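Local coordinates for protein endo-beta-1,4-glucanase (cellulase B) (Bacillus halodurans, PDB 4V2X) that probably hydrolyses beta-1,4-linked glucans, xyloglucan and mixed-linkage beta-1,3-1,4-glucans with a family 5 catalytic module joined to Ig-like and CBM46 modules, at residues A[110-115]-A[127-132]; A[120-125]-A[172-177]; A[510-515]-A[557-562]. All coordinates share one frame; numbering follows the deposited sequence.

Following the chain from its N terminus, strand 105-108 of the eight-stranded barrel runs into a loop that supplies one segment to interaction 1 and one to interaction 2. Interaction 1 folds 110-115 back onto the start of helix 126-141, closing a short loop of 11 residues. Interaction 2 starts inside that loop, at 120-125, and reaches helix 165-183, so the two contacts cross along the chain. They also touch: Ile124 CG2 lies 3.8 Å from Trp112 CZ3. Interaction 3 follows in series, joining strands 506-513 and 556-564 of the CBM46 module and closing a loop of 41 residues; its centre is about 49 Å from that of interaction 1.

Interaction 1: residues A[110-115]-A[127-132]; sequences VTWENR and QFLNRV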
loop_
_atom_site.group_PDB
_atom_site.type_symbol
_atom_site.label_atom_id
_atom_site.label_comp_id
_atom_site.label_asym_id
_atom_site.label_seq_id
_atom_site.Cartn_x
_atom_site.Cartn_y
_atom_site.Cartn_z
ATOM N N VAL A 110 -17.730 19.327 10.448
ATOM C CA VAL A 110 -17.246 20.705 10.473
ATOM C C VAL A 110 -16.326 20.943 9.293
ATOM O O VAL A 110 -15.377 20.185 9.067
ATOM C CB VAL A 110 -16.476 21.036 11.769
ATOM C CG1 VAL A 110 -16.074 22.506 11.778
ATOM C CG2 VAL A 110 -17.316 20.694 12.992
ATOM N N THR A 111 -16.608 22.003 8.550
ATOM C CA THR A 111 -15.705 22.472 7.520
ATOM C C THR A 111 -14.902 23.618 8.125
ATOM O O THR A 111 -15.470 24.606 8.572
ATOM C CB THR A 111 -16.475 22.930 6.285
ATOM O OG1 THR A 111 -17.142 21.798 5.707
ATOM C CG2 THR A 111 -15.540 23.537 5.261
ATOM N N TRP A 112 -13.581 23.469 8.150
ATOM C CA TRP A 112 -12.707 24.439 8.812
ATOM C C TRP A 112 -12.222 25.531 7.867
ATOM O O TRP A 112 -12.043 26.665 8.288
ATOM C CB TRP A 112 -11.556 23.707 9.499
ATOM C CG TRP A 112 -12.070 22.702 10.480
ATOM C CD1 TRP A 112 -12.268 21.371 10.256
ATOM C CD2 TRP A 112 -12.508 22.953 11.816
ATOM N NE1 TRP A 112 -12.789 20.771 11.376
ATOM C CE2 TRP A 112 -12.941 21.720 12.354
ATOM C CE3 TRP A 112 -12.587 24.104 12.613
ATOM C CZ2 TRP A 112 -13.432 21.603 13.649
ATOM C CZ3 TRP A 112 -13.069 23.982 13.895
ATOM C CH2 TRP A 112 -13.490 22.742 14.404
ATOM N N GLU A 113 -12.027 25.190 6.593
ATOM C CA GLU A 113 -11.780 26.195 5.561
ATOM C C GLU A 113 -12.790 27.344 5.700
ATOM O O GLU A 113 -13.978 27.103 5.926
ATOM C CB GLU A 113 -11.884 25.562 4.170
ATOM C CG GLU A 113 -11.407 26.460 3.036
ATOM C CD GLU A 113 -9.906 26.385 2.782
ATOM O OE1 GLU A 113 -9.122 26.113 3.705
ATOM O OE2 GLU A 113 -9.497 26.604 1.628
ATOM N N ASN A 114 -12.300 28.581 5.572
ATOM C CA ASN A 114 -13.085 29.827 5.764
ATOM C C ASN A 114 -13.207 30.265 7.225
ATOM O O ASN A 114 -13.712 31.353 7.491
ATOM C CB ASN A 114 -14.498 29.777 5.146
ATOM C CG ASN A 114 -14.489 29.478 3.658
ATOM O OD1 ASN A 114 -15.225 28.608 3.182
ATOM N ND2 ASN A 114 -13.662 30.198 2.915
ATOM N N ARG A 115 -12.770 29.426 8.164
ATOM C CA ARG A 115 -12.747 29.788 9.579
ATOM C C ARG A 115 -11.358 29.566 10.182
ATOM O O ARG A 115 -11.228 29.315 11.381
ATOM C CB ARG A 115 -13.802 28.987 10.351
ATOM C CG ARG A 115 -15.216 29.203 9.849
ATOM C CD ARG A 115 -15.705 28.062 8.973
ATOM N NE ARG A 115 -17.053 28.336 8.479
ATOM C CZ ARG A 115 -17.975 27.414 8.188
ATOM N NH1 ARG A 115 -17.733 26.113 8.338
ATOM N NH2 ARG A 115 -19.169 27.807 7.754
ATOM N N GLN A 127 -13.670 31.964 17.830
ATOM C CA GLN A 127 -15.097 32.207 17.990
ATOM C C GLN A 127 -15.885 31.075 17.352
ATOM O O GLN A 127 -16.834 30.542 17.928
ATOM C CB GLN A 127 -15.485 33.550 17.364
ATOM C CG GLN A 127 -15.212 34.755 18.257
ATOM C CD GLN A 127 -13.738 35.029 18.498
ATOM O OE1 GLN A 127 -13.026 35.494 17.609
ATOM N NE2 GLN A 127 -13.277 34.762 19.715
ATOM N N PHE A 128 -15.471 30.704 16.155
ATOM C CA PHE A 128 -16.067 29.565 15.468
ATOM C C PHE A 128 -15.864 28.296 16.284
ATOM O O PHE A 128 -16.811 27.570 16.550
ATOM C CB PHE A 128 -15.460 29.417 14.089
ATOM C CG PHE A 128 -16.052 28.293 13.293
ATOM C CD1 PHE A 128 -17.327 28.406 12.767
ATOM C CD2 PHE A 128 -15.334 27.124 13.073
ATOM C CE1 PHE A 128 -17.886 27.366 12.032
ATOM C CE2 PHE A 128 -15.880 26.089 12.328
ATOM C CZ PHE A 128 -17.157 26.213 11.808
ATOM N N LEU A 129 -14.629 28.040 16.701
ATOM C CA LEU A 129 -14.339 26.878 17.538
ATOM C C LEU A 129 -15.181 26.840 18.818
ATOM O O LEU A 129 -15.680 25.784 19.202
ATOM C CB LEU A 129 -12.842 26.805 17.870
ATOM C CG LEU A 129 -12.348 25.578 18.647
ATOM C CD1 LEU A 129 -12.761 24.287 17.956
ATOM C CD2 LEU A 129 -10.837 25.638 18.814
ATOM N N ASN A 130 -15.357 27.981 19.480
ATOM C CA ASN A 130 -16.194 27.999 20.678
ATOM C C ASN A 130 -17.662 27.651 20.390
ATOM O O ASN A 130 -18.318 27.014 21.210
ATOM C CB ASN A 130 -16.084 29.340 21.414
ATOM C CG ASN A 130 -14.836 29.426 22.280
ATOM O OD1 ASN A 130 -14.369 28.417 22.807
ATOM N ND2 ASN A 130 -14.296 30.631 22.439
ATOM N N ARG A 131 -18.170 28.050 19.231
ATOM C CA ARG A 131 -19.538 27.696 18.854
ATOM C C ARG A 131 -19.666 26.190 18.605
ATOM O O ARG A 131 -20.623 25.567 19.058
ATOM C CB ARG A 131 -19.987 28.492 17.631
ATOM C CG ARG A 131 -20.081 29.988 17.886
ATOM C CD ARG A 131 -21.141 30.633 17.011
ATOM N NE ARG A 131 -20.850 30.465 15.586
ATOM C CZ ARG A 131 -19.929 31.154 14.914
ATOM N NH1 ARG A 131 -19.174 32.058 15.522
ATOM N NH2 ARG A 131 -19.756 30.926 13.617
ATOM N N VAL A 132 -18.688 25.611 17.907
ATOM C CA VAL A 132 -18.647 24.160 17.706
ATOM C C VAL A 132 -18.565 23.468 19.067
ATOM O O VAL A 132 -19.317 22.540 19.365
ATOM C CB VAL A 132 -17.444 23.740 16.831
ATOM C CG1 VAL A 132 -17.314 22.220 16.787
ATOM C CG2 VAL A 132 -17.585 24.309 15.421
#
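Phe128 of helix 126-141 fits between the side chains of Arg115, Val110 and Trp112, which belong to the loop leaving strand 105-108 in the catalytic (beta/alpha)8 barrel; the contact packs a beta-to-alpha connection on the helix that follows it. Arg115 lies across one face of the phenyl ring. Its CG stands 3.6 Å from the Phe128 ring centroid, almost straight above it, a CH-pi contact, and the bend at chi2 lays the rest of the chain over the ring, with the guanidinium plane only 26° from that of the ring. Val132 CG2, one helical turn on, backs the opposite face. The ring rim is met by Val110 CG1, 3.6 Å from Phe128 CE2, while the same ring turns its edge to the face of Trp112 in an offset edge-to-face pair with planes at 90°. Further along the helix, Leu129 CD1 approaches Trp112 CH2 at 3.9 Å, and Val132 CG1 meets Val110 CG2 tip to tip. Because CG of Phe128 is anti to the backbone N (chi1 -178°), the ring projects from the helix into this group. Replacing Arg115 by an alanine would probably uncover most of one face of the Phe128 ring, with CG and the guanidinium gone, and leave Thr111 O without its guanidinium donor. In the second shell, a type II turn from Trp112 to Arg115 folds the loop back on itself, while Trp112 NE1 donates to Asn149 O and Thr111 OG1 is bonded to Asp76 O. Val110 CG1 also sits over the centre of the indole, so this one methyl contacts both rings. The guanidinium is fixed through its edge, where Arg115 NH1 donates nearly in its own plane to Thr111 O at 2.7 Å.

Interaction 2: residues A[120-125]-A[172-177]; sequences PDYPID and YRSLWE
Ser174 meets Asp121 where the loop before helix 126-141 passes over helix 165-183 of the barrel's outer layer. In sequence order, Tyr172 comes first on the helix and, like Trp176 one turn later, points away from the loop. Arg173 also turns elsewhere, forming a salt bridge one turn along the same helix, with its NH1 2.8 Å from Glu177 OE2. Ser174 is the polar centre: its OG donates to Asp121 O at a modelled 2.4 Å, so short that the exact length is doubtful. The hydroxyl is placed there with OG anti to the backbone N (chi1 176°), and Tyr122 CB is 3.9 Å from Ser174 OG. Leu175 follows with an apolar contact, its CD2 lying 3.8 Å from Ile124 CG1. Just past the segment, Gln178 bonds through its amide to Tyr122 O and Ile124 N, gripping the loop backbone at two points, and its NE2 also makes a weak hydrogen bond to Ser174 OG, which links the amide to the serine. The contact thus sets polar groups of the helix against the loop backbone beside leucine-isoleucine packing, in which Ile124 is the buried side chain the loop brings to Leu175. The two Gln178 bonds, to a carbonyl and to an N-H, imply that the helix holds the loop largely through main-chain groups.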
loop_
_atom_site.group_PDB
_atom_site.type_symbol
_atom_site.label_atom_id
_atom_site.label_comp_id
_atom_site.label_asym_id
_atom_site.label_seq_id
_atom_site.Cartn_x
_atom_site.Cartn_y
_atom_site.Cartn_z
ATOM N N PRO A 120 1.910 29.607 8.191
ATOM C CA PRO A 120 2.048 28.157 8.318
ATOM C C PRO A 120 1.209 27.532 9.441
ATOM O O PRO A 120 1.048 26.312 9.461
ATOM C CB PRO A 120 3.536 27.992 8.636
ATOM C CG PRO A 120 3.888 29.230 9.396
ATOM C CD PRO A 120 3.007 30.329 8.864
ATOM N N ASP A 121 0.686 28.348 10.359
ATOM C CA ASP A 121 0.040 27.831 11.567
ATOM C C ASP A 121 -1.452 27.532 11.386
ATOM O O ASP A 121 -2.007 26.753 12.148
ATOM C CB ASP A 121 0.236 28.794 12.748
ATOM C CG ASP A 121 1.704 28.956 13.146
ATOM O OD1 ASP A 121 2.478 27.983 13.015
ATOM O OD2 ASP A 121 2.080 30.057 13.604
ATOM N N TYR A 122 -2.087 28.161 10.400
ATOM C CA TYR A 122 -3.514 27.965 10.125
ATOM C C TYR A 122 -4.390 28.036 11.382
ATOM O O TYR A 122 -5.159 27.104 11.667
ATOM C CB TYR A 122 -3.720 26.624 9.426
ATOM C CG TYR A 122 -3.061 26.547 8.078
ATOM C CD1 TYR A 122 -3.657 27.131 6.969
ATOM C CD2 TYR A 122 -1.848 25.888 7.905
ATOM C CE1 TYR A 122 -3.069 27.064 5.725
ATOM C CE2 TYR A 122 -1.245 25.818 6.657
ATOM C CZ TYR A 122 -1.864 26.405 5.573
ATOM O OH TYR A 122 -1.296 26.335 4.324
ATOM N N PRO A 123 -4.289 29.146 12.135
ATOM C CA PRO A 123 -5.009 29.204 13.404
ATOM C C PRO A 123 -6.522 29.172 13.223
ATOM O O PRO A 123 -7.073 29.933 12.425
ATOM C CB PRO A 123 -4.570 30.551 13.999
ATOM C CG PRO A 123 -4.181 31.373 12.819
ATOM C CD PRO A 123 -3.556 30.396 11.862
ATOM N N ILE A 124 -7.183 28.294 13.964
ATOM C CA ILE A 124 -8.631 28.184 13.878
ATOM C C ILE A 124 -9.240 29.401 14.566
ATOM O O ILE A 124 -8.817 29.763 15.668
ATOM C CB ILE A 124 -9.144 26.879 14.519
ATOM C CG1 ILE A 124 -8.626 25.673 13.730
ATOM C CG2 ILE A 124 -10.669 26.874 14.565
ATOM C CD1 ILE A 124 -8.796 24.347 14.439
ATOM N N ASP A 125 -10.203 30.041 13.901
ATOM C CA ASP A 125 -10.960 31.141 14.502
ATOM C C ASP A 125 -11.508 30.676 15.849
ATOM O O ASP A 125 -12.315 29.750 15.895
ATOM C CB ASP A 125 -12.115 31.583 13.591
ATOM C CG ASP A 125 -13.037 32.620 14.258
ATOM O OD1 ASP A 125 -12.569 33.408 15.101
ATOM O OD2 ASP A 125 -14.245 32.642 13.950
ATOM N N TYR A 172 -3.108 20.088 7.229
ATOM C CA TYR A 172 -3.832 18.995 7.886
ATOM C C TYR A 172 -3.275 18.729 9.284
ATOM O O TYR A 172 -4.032 18.638 10.250
ATOM C CB TYR A 172 -3.724 17.750 7.011
ATOM C CG TYR A 172 -4.438 16.504 7.469
ATOM C CD1 TYR A 172 -5.796 16.317 7.221
ATOM C CD2 TYR A 172 -3.738 15.468 8.073
ATOM C CE1 TYR A 172 -6.444 15.149 7.599
ATOM C CE2 TYR A 172 -4.378 14.299 8.452
ATOM C CZ TYR A 172 -5.724 14.144 8.215
ATOM O OH TYR A 172 -6.323 12.969 8.595
ATOM N N ARG A 173 -1.950 18.619 9.385
ATOM C CA ARG A 173 -1.290 18.432 10.673
ATOM C C ARG A 173 -1.660 19.555 11.637
ATOM O O ARG A 173 -2.005 19.302 12.787
ATOM C CB ARG A 173 0.230 18.364 10.485
ATOM C CG ARG A 173 1.049 18.451 11.763
ATOM C CD ARG A 173 2.519 18.186 11.479
ATOM N NE ARG A 173 2.811 16.759 11.435
ATOM C CZ ARG A 173 2.970 16.009 12.519
ATOM N NH1 ARG A 173 2.863 16.556 13.720
ATOM N NH2 ARG A 173 3.230 14.714 12.404
ATOM N N SER A 174 -1.589 20.794 11.162
ATOM C CA SER A 174 -1.889 21.937 12.019
ATOM C C SER A 174 -3.307 21.875 12.584
ATOM O O SER A 174 -3.524 22.120 13.768
ATOM C CB SER A 174 -1.697 23.253 11.273
ATOM O OG SER A 174 -2.082 24.328 12.116
ATOM N N LEU A 175 -4.271 21.539 11.736
ATOM C CA LEU A 175 -5.659 21.499 12.174
ATOM C C LEU A 175 -5.867 20.412 13.218
ATOM O O LEU A 175 -6.490 20.661 14.248
ATOM C CB LEU A 175 -6.612 21.315 10.986
ATOM C CG LEU A 175 -6.729 22.502 10.024
ATOM C CD1 LEU A 175 -7.734 22.192 8.926
ATOM C CD2 LEU A 175 -7.130 23.784 10.732
ATOM N N TRP A 176 -5.323 19.220 12.977
ATOM C CA TRP A 176 -5.516 18.130 13.921
ATOM C C TRP A 176 -4.695 18.298 15.195
ATOM O O TRP A 176 -5.115 17.845 16.249
ATOM C CB TRP A 176 -5.262 16.766 13.277
ATOM C CG TRP A 176 -6.507 16.249 12.618
ATOM C CD1 TRP A 176 -6.670 15.921 11.310
ATOM C CD2 TRP A 176 -7.779 16.053 13.248
ATOM N NE1 TRP A 176 -7.964 15.511 11.084
ATOM C CE2 TRP A 176 -8.664 15.585 12.261
ATOM C CE3 TRP A 176 -8.251 16.216 14.556
ATOM C CZ2 TRP A 176 -9.998 15.282 12.535
ATOM C CZ3 TRP A 176 -9.577 15.918 14.827
ATOM C CH2 TRP A 176 -10.432 15.449 13.821
ATOM N N GLU A 177 -3.543 18.954 15.098
ATOM C CA GLU A 177 -2.809 19.349 16.303
ATOM C C GLU A 177 -3.659 20.276 17.178
ATOM O O GLU A 177 -3.784 20.054 18.383
ATOM C CB GLU A 177 -1.471 20.007 15.939
ATOM C CG GLU A 177 -0.396 19.001 15.561
ATOM C CD GLU A 177 0.907 19.639 15.119
ATOM O OE1 GLU A 177 0.968 20.881 15.000
ATOM O OE2 GLU A 177 1.875 18.886 14.883
#

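Interaction 3: residues A[510-515]-A[557-562]; sequences EAVYVD and EVRLTF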
loop_
_atom_site.group_PDB
_atom_site.type_symbol
_atom_site.label_atom_id
_atom_site.label_comp_id
_atom_site.label_asym_id
_atom_site.label_seq_id
_atom_site.Cartn_x
_atom_site.Cartn_y
_atom_site.Cartn_z
ATOM N N GLU A 510 -39.927 9.022 -19.846
ATOM C CA GLU A 510 -38.977 8.641 -20.881
ATOM C C GLU A 510 -38.886 9.720 -21.945
ATOM O O GLU A 510 -39.860 10.426 -22.205
ATOM C CB GLU A 510 -39.402 7.339 -21.562
ATOM C CG GLU A 510 -39.395 6.121 -20.668
ATOM C CD GLU A 510 -39.785 4.888 -21.433
ATOM O OE1 GLU A 510 -38.902 4.300 -22.087
ATOM O OE2 GLU A 510 -40.982 4.531 -21.385
ATOM N N ALA A 511 -37.718 9.825 -22.565
ATOM C CA ALA A 511 -37.501 10.730 -23.694
ATOM C C ALA A 511 -36.636 10.024 -24.732
ATOM O O ALA A 511 -35.508 9.615 -24.433
ATOM C CB ALA A 511 -36.842 12.025 -23.226
ATOM N N VAL A 512 -37.183 9.857 -25.936
ATOM C CA VAL A 512 -36.457 9.235 -27.047
ATOM C C VAL A 512 -36.646 10.083 -28.296
ATOM O O VAL A 512 -37.687 10.716 -28.465
ATOM C CB VAL A 512 -36.929 7.786 -27.319
ATOM C CG1 VAL A 512 -36.795 6.933 -26.063
ATOM C CG2 VAL A 512 -38.365 7.750 -27.827
ATOM N N TYR A 513 -35.642 10.106 -29.168
ATOM C CA TYR A 513 -35.797 10.746 -30.464
ATOM C C TYR A 513 -36.696 9.851 -31.292
ATOM O O TYR A 513 -36.529 8.635 -31.259
ATOM C CB TYR A 513 -34.440 10.934 -31.142
ATOM C CG TYR A 513 -33.572 11.931 -30.411
ATOM C CD1 TYR A 513 -33.878 13.288 -30.439
ATOM C CD2 TYR A 513 -32.471 11.519 -29.673
ATOM C CE1 TYR A 513 -33.099 14.209 -29.760
ATOM C CE2 TYR A 513 -31.687 12.436 -28.986
ATOM C CZ TYR A 513 -32.012 13.783 -29.036
ATOM O OH TYR A 513 -31.250 14.706 -28.360
ATOM N N VAL A 514 -37.649 10.432 -32.018
ATOM C CA VAL A 514 -38.568 9.620 -32.828
ATOM C C VAL A 514 -37.801 8.814 -33.887
ATOM O O VAL A 514 -38.229 7.722 -34.250
ATOM C CB VAL A 514 -39.704 10.449 -33.486
ATOM C CG1 VAL A 514 -40.557 11.125 -32.426
ATOM C CG2 VAL A 514 -39.166 11.474 -34.472
ATOM N N ASP A 515 -36.674 9.359 -34.350
ATOM C CA ASP A 515 -35.788 8.702 -35.325
ATOM C C ASP A 515 -34.900 7.606 -34.730
ATOM O O ASP A 515 -34.234 6.882 -35.471
ATOM C CB ASP A 515 -34.843 9.727 -35.970
ATOM C CG ASP A 515 -35.548 10.710 -36.871
ATOM O OD1 ASP A 515 -36.710 10.472 -37.262
ATOM O OD2 ASP A 515 -34.913 11.734 -37.198
ATOM N N GLU A 557 -37.350 16.031 -33.180
ATOM C CA GLU A 557 -38.604 15.597 -32.585
ATOM C C GLU A 557 -38.342 14.496 -31.573
ATOM O O GLU A 557 -37.667 13.512 -31.870
ATOM C CB GLU A 557 -39.561 15.104 -33.662
ATOM C CG GLU A 557 -40.965 14.836 -33.139
ATOM C CD GLU A 557 -41.948 14.493 -34.233
ATOM O OE1 GLU A 557 -41.847 15.084 -35.324
ATOM O OE2 GLU A 557 -42.827 13.633 -33.997
ATOM N N VAL A 558 -38.886 14.685 -30.379
ATOM C CA VAL A 558 -38.673 13.780 -29.255
ATOM C C VAL A 558 -40.026 13.296 -28.749
ATOM O O VAL A 558 -40.959 14.090 -28.568
ATOM C CB VAL A 558 -37.902 14.503 -28.136
ATOM C CG1 VAL A 558 -37.964 13.743 -26.813
ATOM C CG2 VAL A 558 -36.458 14.725 -28.578
ATOM N N ARG A 559 -40.131 11.991 -28.518
ATOM C CA ARG A 559 -41.324 11.415 -27.917
ATOM C C ARG A 559 -41.098 11.247 -26.427
ATOM O O ARG A 559 -40.125 10.617 -26.003
ATOM C CB ARG A 559 -41.677 10.059 -28.543
ATOM C CG ARG A 559 -42.969 9.466 -27.997
ATOM C CD ARG A 559 -43.354 8.178 -28.722
ATOM N NE ARG A 559 -42.288 7.175 -28.662
ATOM C CZ ARG A 559 -42.008 6.406 -27.604
ATOM N NH1 ARG A 559 -42.714 6.499 -26.480
ATOM N NH2 ARG A 559 -41.008 5.533 -27.671
ATOM N N LEU A 560 -41.993 11.834 -25.640
ATOM C CA LEU A 560 -41.979 11.685 -24.198
ATOM C C LEU A 560 -43.036 10.668 -23.801
ATOM O O LEU A 560 -44.097 10.596 -24.422
ATOM C CB LEU A 560 -42.283 13.020 -23.522
ATOM C CG LEU A 560 -41.372 14.189 -23.878
ATOM C CD1 LEU A 560 -41.828 15.434 -23.138
ATOM C CD2 LEU A 560 -39.921 13.878 -23.557
ATOM N N THR A 561 -42.745 9.884 -22.771
ATOM C CA THR A 561 -43.727 8.962 -22.220
ATOM C C THR A 561 -43.755 9.159 -20.711
ATOM O O THR A 561 -42.757 8.942 -20.025
ATOM C CB THR A 561 -43.399 7.502 -22.563
ATOM O OG1 THR A 561 -43.247 7.363 -23.983
ATOM C CG2 THR A 561 -44.503 6.566 -22.063
ATOM N N PHE A 562 -44.902 9.601 -20.214
ATOM C CA PHE A 562 -45.094 9.833 -18.801
ATOM C C PHE A 562 -45.780 8.626 -18.201
ATOM O O PHE A 562 -46.840 8.218 -18.668
ATOM C CB PHE A 562 -45.920 11.095 -18.581
ATOM C CG PHE A 562 -45.230 12.340 -19.041
ATOM C CD1 PHE A 562 -45.347 12.768 -20.351
ATOM C CD2 PHE A 562 -44.446 13.075 -18.162
ATOM C CE1 PHE A 562 -44.695 13.915 -20.778
ATOM C CE2 PHE A 562 -43.799 14.220 -18.578
ATOM C CZ PHE A 562 -43.924 14.643 -19.889
HETATM O O HOH W 1 -35.708 12.443 -34.150
#
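Arg559 and Val512 form a hydrogen-bonded pair where strands 506-513 and 556-564 run antiparallel in the CBM46 beta-sheet; the axes of the two short segments approach to 4.5 Å, with 155° between their directions. The contact joins strand 506-513, an outermost strand of this sheet within the chain, to its neighbour. From CB, which lies 4.1 Å from Val512 CG2, the arginine chain leaves with CG anti to the backbone N (chi1 -176°), then bends at chi3 and turns back over the valine. NE and CZ pass above the same methyl, and NH2 ends 3.5 Å from Val512 CG2, so this methyl sits under one face of the guanidinium. Glu510 and Thr561 lie side by side on this face of the sheet, the carboxylate of Glu510 being held by Ser526 and His563.

The opposite face carries the buried side chains of Ala511, Tyr513, Val558 and Leu560. There Ala511 CB packs on Leu560 CD2 and Val558 CG1, while Val558 CG2 reaches Tyr513 CD1 at 3.5 Å. The tyrosine hydroxyl is bonded to Arg554 N, and its ring makes a cation-pi contact with the Arg554 side chain.

The strands are joined by two reciprocal backbone pairs, Glu510 with Thr561 and Val512 with Arg559. Beyond the regular strand, Val514 N continues the ladder to Glu557 O with an N-H...O angle of 172°, and the Val514 methyls rest on the aliphatic part of Glu557. Glu557 O has a second donor, a water at 3.2 Å that also accepts from Asp515 N.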